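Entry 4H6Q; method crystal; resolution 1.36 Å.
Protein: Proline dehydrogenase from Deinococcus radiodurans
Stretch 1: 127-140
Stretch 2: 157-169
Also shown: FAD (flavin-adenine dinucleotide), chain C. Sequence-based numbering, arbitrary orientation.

Stretch 1, residues 127-140: AKEYGGFICLDMED
Stretch 2 (157-169) EFGAEHVGTVLQS

The pyrimidine edge of the FAD flavin is read by both stretches at once: FAD N3 donates to Met 138 O (2.8 Å), Met 138 N donates to FAD O4 (3.3 Å), and Gln 168 NE2 donates to FAD O2 (2.8 Å), so the cofactor is held by one residue from each stretch, Met 138 through its backbone and Gln 168 through its side chain. Those strands, 163-168 and the one starting at Phe 133, run parallel, their axes 27° apart and 4.4 Å at closest approach. Ile 134 lies beside Val 163 (CA to CA 4.8 Å) and Cys 135 beside Gly 164 (CA to CA 4.6 Å). The ladder staggers as parallel sheets require: Ile 134 N donates to His 162 O (3.0 Å), Gly 164 N to Ile 134 O (2.9 Å), and Leu 136 N to Gly 164 O (2.9 Å). Thr 165 OG1 (chi1 t) extends it, donating to Leu 136 O at 2.8 Å. A CA-H...O contact from Val 163 CA to Ile 134 O (3.2 Å) tightens the same seam.

Gly 164 (phi/psi -132/178) leaves room for Phe 133 (chi1 t, chi2 87°): Phe 133 CZ is 3.4 Å from Gly 164 N, and an ideal CB on Gly 164 would stand 2.5 Å from Phe 133 CZ, a clash. The ring's edge meets the carbonyl of Glu 161, with Phe 133 CD1 3.4 Å from Glu 161 O. Cys 135 (chi1 t) points to the same face as that absent CB, its SG 3.5 Å from Val 166 CG2 (chi1 t). Ile 134 (m, m) and Val 163 (p) start toward the other face; Leu 136 (m, t) adds an apolar contact, CG to Val 163 CG2, 4.1 Å.

Before the strands, the helix carrying Ala 127 and Lys 128 gives way to a turn, Gly 132 N bonding Ala 127 O at 2.7 Å; Gly 131 has positive phi (74/17). His 162 (chi1 m, chi2 -70°) donates from ND1 to Gly 132 O (2.8 Å, nearly linear). Lys 128, all t, lies over its ring, CG 3.6 Å from the centroid and 2° off the normal, then reaches on so that NZ donates to Phe 158 O (2.9 Å) at the end of the other helix and to a water (2.9 Å from NZ). Gly 159 (99/145) breaks that helix.

At the far end Met 138 (t, p, p) packs CB against Val 166 CB at 3.9 Å. Gln 168 (chi1 m, chi2 144°) donates from NE2 to Glu 139 O (3.1 Å), and one water bridges Gln 168 OE1 (2.7 Å) and Glu 139 O (2.8 Å).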

# COMPACT_ATOMS: atom_id res chain seq x y z
N ALA A 127 -11.73 -5.91 9.29
CA ALA A 127 -11.84 -5.90 7.83
C ALA A 127 -12.38 -7.27 7.36
O ALA A 127 -13.28 -7.31 6.51
CB ALA A 127 -10.50 -5.60 7.16
N LYS A 128 -11.88 -8.37 7.93
CA LYS A 128 -12.33 -9.71 7.50
C LYS A 128 -13.81 -9.95 7.81
O LYS A 128 -14.52 -10.61 7.03
CB LYS A 128 -11.50 -10.78 8.19
CG LYS A 128 -11.90 -12.22 7.84
CD LYS A 128 -10.92 -13.25 8.34
CE LYS A 128 -11.44 -14.64 8.04
NZ LYS A 128 -10.42 -15.67 8.46
N GLU A 129 -14.33 -9.40 8.91
CA GLU A 129 -15.76 -9.54 9.20
C GLU A 129 -16.60 -9.05 8.03
O GLU A 129 -17.75 -9.53 7.79
CB GLU A 129 -16.09 -8.71 10.44
CG GLU A 129 -17.50 -8.87 10.93
CD GLU A 129 -17.78 -8.02 12.15
OE1 GLU A 129 -18.99 -7.91 12.48
OE2 GLU A 129 -16.81 -7.48 12.74
N TYR A 130 -16.08 -8.04 7.35
CA TYR A 130 -16.82 -7.40 6.28
C TYR A 130 -16.31 -7.84 4.92
O TYR A 130 -16.52 -7.16 3.91
CB TYR A 130 -16.76 -5.87 6.43
CG TYR A 130 -17.31 -5.35 7.75
CD1 TYR A 130 -18.42 -5.94 8.38
CD2 TYR A 130 -16.73 -4.24 8.38
CE1 TYR A 130 -18.92 -5.45 9.55
CE2 TYR A 130 -17.24 -3.74 9.57
CZ TYR A 130 -18.32 -4.36 10.15
OH TYR A 130 -18.84 -3.86 11.32
N GLY A 131 -15.59 -8.96 4.91
CA GLY A 131 -15.09 -9.57 3.67
C GLY A 131 -13.93 -8.81 3.06
O GLY A 131 -13.60 -8.97 1.89
N GLY A 132 -13.30 -7.95 3.87
CA GLY A 132 -12.24 -7.06 3.41
C GLY A 132 -10.82 -7.58 3.47
O GLY A 132 -10.55 -8.80 3.65
N PHE A 133 -9.87 -6.63 3.30
CA PHE A 133 -8.48 -6.96 3.08
C PHE A 133 -7.59 -5.88 3.68
O PHE A 133 -7.90 -4.66 3.50
CB PHE A 133 -8.21 -7.08 1.57
CG PHE A 133 -6.81 -7.46 1.21
CD1 PHE A 133 -6.43 -8.80 1.13
CD2 PHE A 133 -5.87 -6.48 0.92
CE1 PHE A 133 -5.12 -9.15 0.74
CE2 PHE A 133 -4.58 -6.81 0.55
CZ PHE A 133 -4.20 -8.14 0.47
N ILE A 134 -6.47 -6.28 4.29
CA ILE A 134 -5.48 -5.32 4.80
C ILE A 134 -4.15 -5.60 4.15
O ILE A 134 -3.70 -6.76 4.15
CB ILE A 134 -5.31 -5.49 6.33
CG1 ILE A 134 -6.62 -5.25 7.10
CG2 ILE A 134 -4.19 -4.59 6.86
CD1 ILE A 134 -7.27 -3.83 6.84
N CYS A 135 -3.51 -4.54 3.63
CA CYS A 135 -2.13 -4.65 3.20
C CYS A 135 -1.19 -4.06 4.26
O CYS A 135 -1.43 -2.93 4.73
CB CYS A 135 -1.90 -3.93 1.86
SG CYS A 135 -0.15 -4.04 1.32
N LEU A 136 -0.15 -4.81 4.63
CA LEU A 136 0.96 -4.30 5.47
C LEU A 136 1.97 -3.64 4.53
O LEU A 136 2.73 -4.33 3.82
CB LEU A 136 1.62 -5.44 6.25
CG LEU A 136 0.61 -6.35 6.98
CD1 LEU A 136 1.35 -7.52 7.62
CD2 LEU A 136 -0.22 -5.59 8.03
N ASP A 137 1.97 -2.28 4.49
CA ASP A 137 2.94 -1.55 3.66
C ASP A 137 4.37 -1.90 4.13
O ASP A 137 4.61 -2.25 5.30
CB ASP A 137 2.73 -0.05 3.84
CG ASP A 137 1.54 0.51 3.10
OD1 ASP A 137 0.90 -0.18 2.28
OD2 ASP A 137 1.26 1.74 3.38
N MET A 138 5.32 -1.82 3.21
CA MET A 138 6.71 -2.02 3.60
C MET A 138 7.42 -0.70 3.83
O MET A 138 7.44 0.18 2.95
CB MET A 138 7.47 -2.88 2.58
CG MET A 138 8.82 -3.41 3.15
SD MET A 138 8.63 -4.54 4.56
CE MET A 138 7.95 -5.99 3.80
N GLU A 139 7.99 -0.51 5.03
CA GLU A 139 8.69 0.70 5.39
C GLU A 139 10.19 0.55 5.12
O GLU A 139 10.56 -0.16 4.18
CB GLU A 139 8.29 1.11 6.83
CG GLU A 139 6.75 1.31 6.94
CD GLU A 139 6.31 1.79 8.30
OE1 GLU A 139 5.94 0.94 9.16
OE2 GLU A 139 6.35 3.04 8.54
N ASP A 140 11.06 1.22 5.88
CA ASP A 140 12.48 1.20 5.52
C ASP A 140 13.13 -0.16 5.88
O ASP A 140 12.48 -1.02 6.49
CB ASP A 140 13.20 2.29 6.31
CG ASP A 140 13.23 1.98 7.79
OD1 ASP A 140 14.23 1.46 8.30
OD2 ASP A 140 12.18 2.16 8.45
N GLU A 157 -3.29 -16.76 10.94
CA GLU A 157 -4.47 -16.44 11.74
C GLU A 157 -5.74 -16.04 10.98
O GLU A 157 -6.85 -16.41 11.39
CB GLU A 157 -4.13 -15.39 12.80
CG GLU A 157 -3.10 -15.89 13.76
CD GLU A 157 -2.60 -14.84 14.71
OE1 GLU A 157 -3.08 -13.68 14.69
OE2 GLU A 157 -1.70 -15.22 15.50
N PHE A 158 -5.58 -15.38 9.85
CA PHE A 158 -6.69 -14.76 9.13
C PHE A 158 -6.87 -15.20 7.71
O PHE A 158 -7.95 -15.00 7.17
CB PHE A 158 -6.52 -13.19 9.15
CG PHE A 158 -6.58 -12.63 10.54
CD1 PHE A 158 -7.80 -12.53 11.22
CD2 PHE A 158 -5.41 -12.25 11.19
CE1 PHE A 158 -7.86 -12.04 12.53
CE2 PHE A 158 -5.45 -11.77 12.49
CZ PHE A 158 -6.66 -11.68 13.18
N GLY A 159 -5.83 -15.80 7.09
CA GLY A 159 -5.93 -16.31 5.74
C GLY A 159 -5.32 -15.36 4.71
O GLY A 159 -5.45 -14.11 4.83
N ALA A 160 -4.71 -15.93 3.68
CA ALA A 160 -4.10 -15.15 2.58
C ALA A 160 -5.10 -14.32 1.79
O ALA A 160 -4.72 -13.41 1.09
CB ALA A 160 -3.31 -16.09 1.64
N GLU A 161 -6.38 -14.63 1.92
CA GLU A 161 -7.42 -13.81 1.30
C GLU A 161 -7.67 -12.47 2.02
O GLU A 161 -8.35 -11.59 1.46
CB GLU A 161 -8.74 -14.59 1.32
CG GLU A 161 -8.67 -16.03 0.78
CD GLU A 161 -8.31 -17.13 1.86
OE1 GLU A 161 -7.87 -16.83 3.00
OE2 GLU A 161 -8.53 -18.33 1.54
N HIS A 162 -7.12 -12.31 3.22
CA HIS A 162 -7.47 -11.16 4.04
C HIS A 162 -6.33 -10.29 4.48
O HIS A 162 -6.60 -9.20 5.01
CB HIS A 162 -8.30 -11.58 5.28
CG HIS A 162 -9.59 -12.24 4.92
ND1 HIS A 162 -10.64 -11.56 4.34
CD2 HIS A 162 -9.94 -13.54 4.93
CE1 HIS A 162 -11.62 -12.42 4.07
NE2 HIS A 162 -11.21 -13.62 4.40
N VAL A 163 -5.08 -10.72 4.27
CA VAL A 163 -3.92 -9.87 4.61
C VAL A 163 -2.87 -10.11 3.57
O VAL A 163 -2.62 -11.25 3.18
CB VAL A 163 -3.41 -10.12 6.05
CG1 VAL A 163 -3.01 -11.58 6.32
CG2 VAL A 163 -2.27 -9.18 6.40
N GLY A 164 -2.25 -9.02 3.11
CA GLY A 164 -1.19 -9.02 2.12
C GLY A 164 -0.03 -8.15 2.57
O GLY A 164 -0.10 -7.51 3.64
N THR A 165 1.01 -8.10 1.76
CA THR A 165 2.13 -7.20 2.07
C THR A 165 2.77 -6.69 0.77
O THR A 165 2.11 -6.75 -0.29
CB THR A 165 3.12 -7.82 3.10
OG1 THR A 165 4.01 -6.80 3.57
CG2 THR A 165 3.95 -8.97 2.53
N VAL A 166 3.98 -6.16 0.90
CA VAL A 166 4.65 -5.40 -0.16
C VAL A 166 6.12 -5.84 -0.21
O VAL A 166 6.73 -6.09 0.85
CB VAL A 166 4.63 -3.89 0.16
CG1 VAL A 166 5.40 -3.08 -0.89
CG2 VAL A 166 3.17 -3.36 0.35
N LEU A 167 6.69 -5.96 -1.41
CA LEU A 167 8.14 -6.12 -1.56
C LEU A 167 8.67 -5.05 -2.47
O LEU A 167 8.04 -4.68 -3.50
CB LEU A 167 8.55 -7.49 -2.09
CG LEU A 167 8.23 -8.65 -1.13
CD1 LEU A 167 8.44 -9.96 -1.80
CD2 LEU A 167 9.06 -8.59 0.15
N GLN A 168 9.86 -4.56 -2.09
CA GLN A 168 10.47 -3.41 -2.80
C GLN A 168 11.58 -3.88 -3.73
O GLN A 168 12.57 -4.53 -3.27
CB GLN A 168 11.05 -2.38 -1.80
CG GLN A 168 10.02 -1.81 -0.83
CD GLN A 168 10.57 -1.57 0.54
OE1 GLN A 168 11.31 -2.41 1.06
NE2 GLN A 168 10.15 -0.49 1.17
N SER A 169 11.49 -3.56 -5.02
CA SER A 169 12.46 -4.09 -6.00
C SER A 169 13.84 -3.49 -5.86
O SER A 169 14.81 -4.02 -6.42
CB SER A 169 11.98 -3.91 -7.44
OG SER A 169 12.14 -2.54 -7.89
PA FAD C . 9.34 6.07 -11.08
O1A FAD C . 10.42 5.39 -11.92
O2A FAD C . 9.77 6.78 -9.86
O5B FAD C . 8.48 7.05 -11.82
C5B FAD C . 7.85 6.66 -13.03
C4B FAD C . 7.02 7.76 -13.66
O4B FAD C . 5.83 7.86 -12.91
C3B FAD C . 7.63 9.11 -13.57
O3B FAD C . 8.59 9.40 -14.57
C2B FAD C . 6.42 9.96 -13.62
O2B FAD C . 5.86 10.01 -14.92
C1B FAD C . 5.49 9.21 -12.73
N9A FAD C . 5.62 9.55 -11.31
C8A FAD C . 5.98 8.69 -10.28
N7A FAD C . 6.00 9.31 -9.10
C5A FAD C . 5.61 10.63 -9.34
C6A FAD C . 5.44 11.74 -8.54
N6A FAD C . 5.65 11.68 -7.13
N1A FAD C . 5.07 12.89 -9.12
C2A FAD C . 4.84 12.99 -10.45
N3A FAD C . 4.99 11.94 -11.28
C4A FAD C . 5.35 10.78 -10.74
N1 FAD C . 7.09 1.87 -1.73
C2 FAD C . 7.44 1.39 -0.51
O2 FAD C . 8.71 1.44 -0.19
N3 FAD C . 6.53 0.84 0.36
C4 FAD C . 5.18 0.76 0.03
O4 FAD C . 4.30 0.24 0.91
C4X FAD C . 4.75 1.28 -1.27
N5 FAD C . 3.44 1.23 -1.65
C5X FAD C . 3.12 1.70 -2.90
C6 FAD C . 1.78 1.65 -3.33
C7 FAD C . 1.43 2.10 -4.63
C7M FAD C . -0.02 2.05 -5.09
C8 FAD C . 2.45 2.59 -5.48
C8M FAD C . 2.12 3.08 -6.87
C9 FAD C . 3.78 2.67 -5.03
C9A FAD C . 4.11 2.21 -3.77
N10 FAD C . 5.46 2.27 -3.37
C10 FAD C . 5.79 1.81 -2.11
C1' FAD C . 6.52 2.75 -4.25
C2' FAD C . 6.98 4.16 -4.06
O2' FAD C . 5.85 4.89 -3.61
C3' FAD C . 7.64 4.34 -5.44
O3' FAD C . 9.03 4.15 -5.48
C4' FAD C . 7.28 5.53 -6.23
O4' FAD C . 5.90 5.45 -6.39
C5' FAD C . 8.00 5.47 -7.57
O5' FAD C . 7.06 5.61 -8.59
P FAD C . 7.01 4.65 -9.86
O1P FAD C . 7.06 3.11 -9.64
O2P FAD C . 5.88 5.29 -10.71
O3P FAD C . 8.30 5.01 -10.76
O HOH W 1 -10.05 -15.43 11.36
O HOH W 2 12.68 -1.73 3.29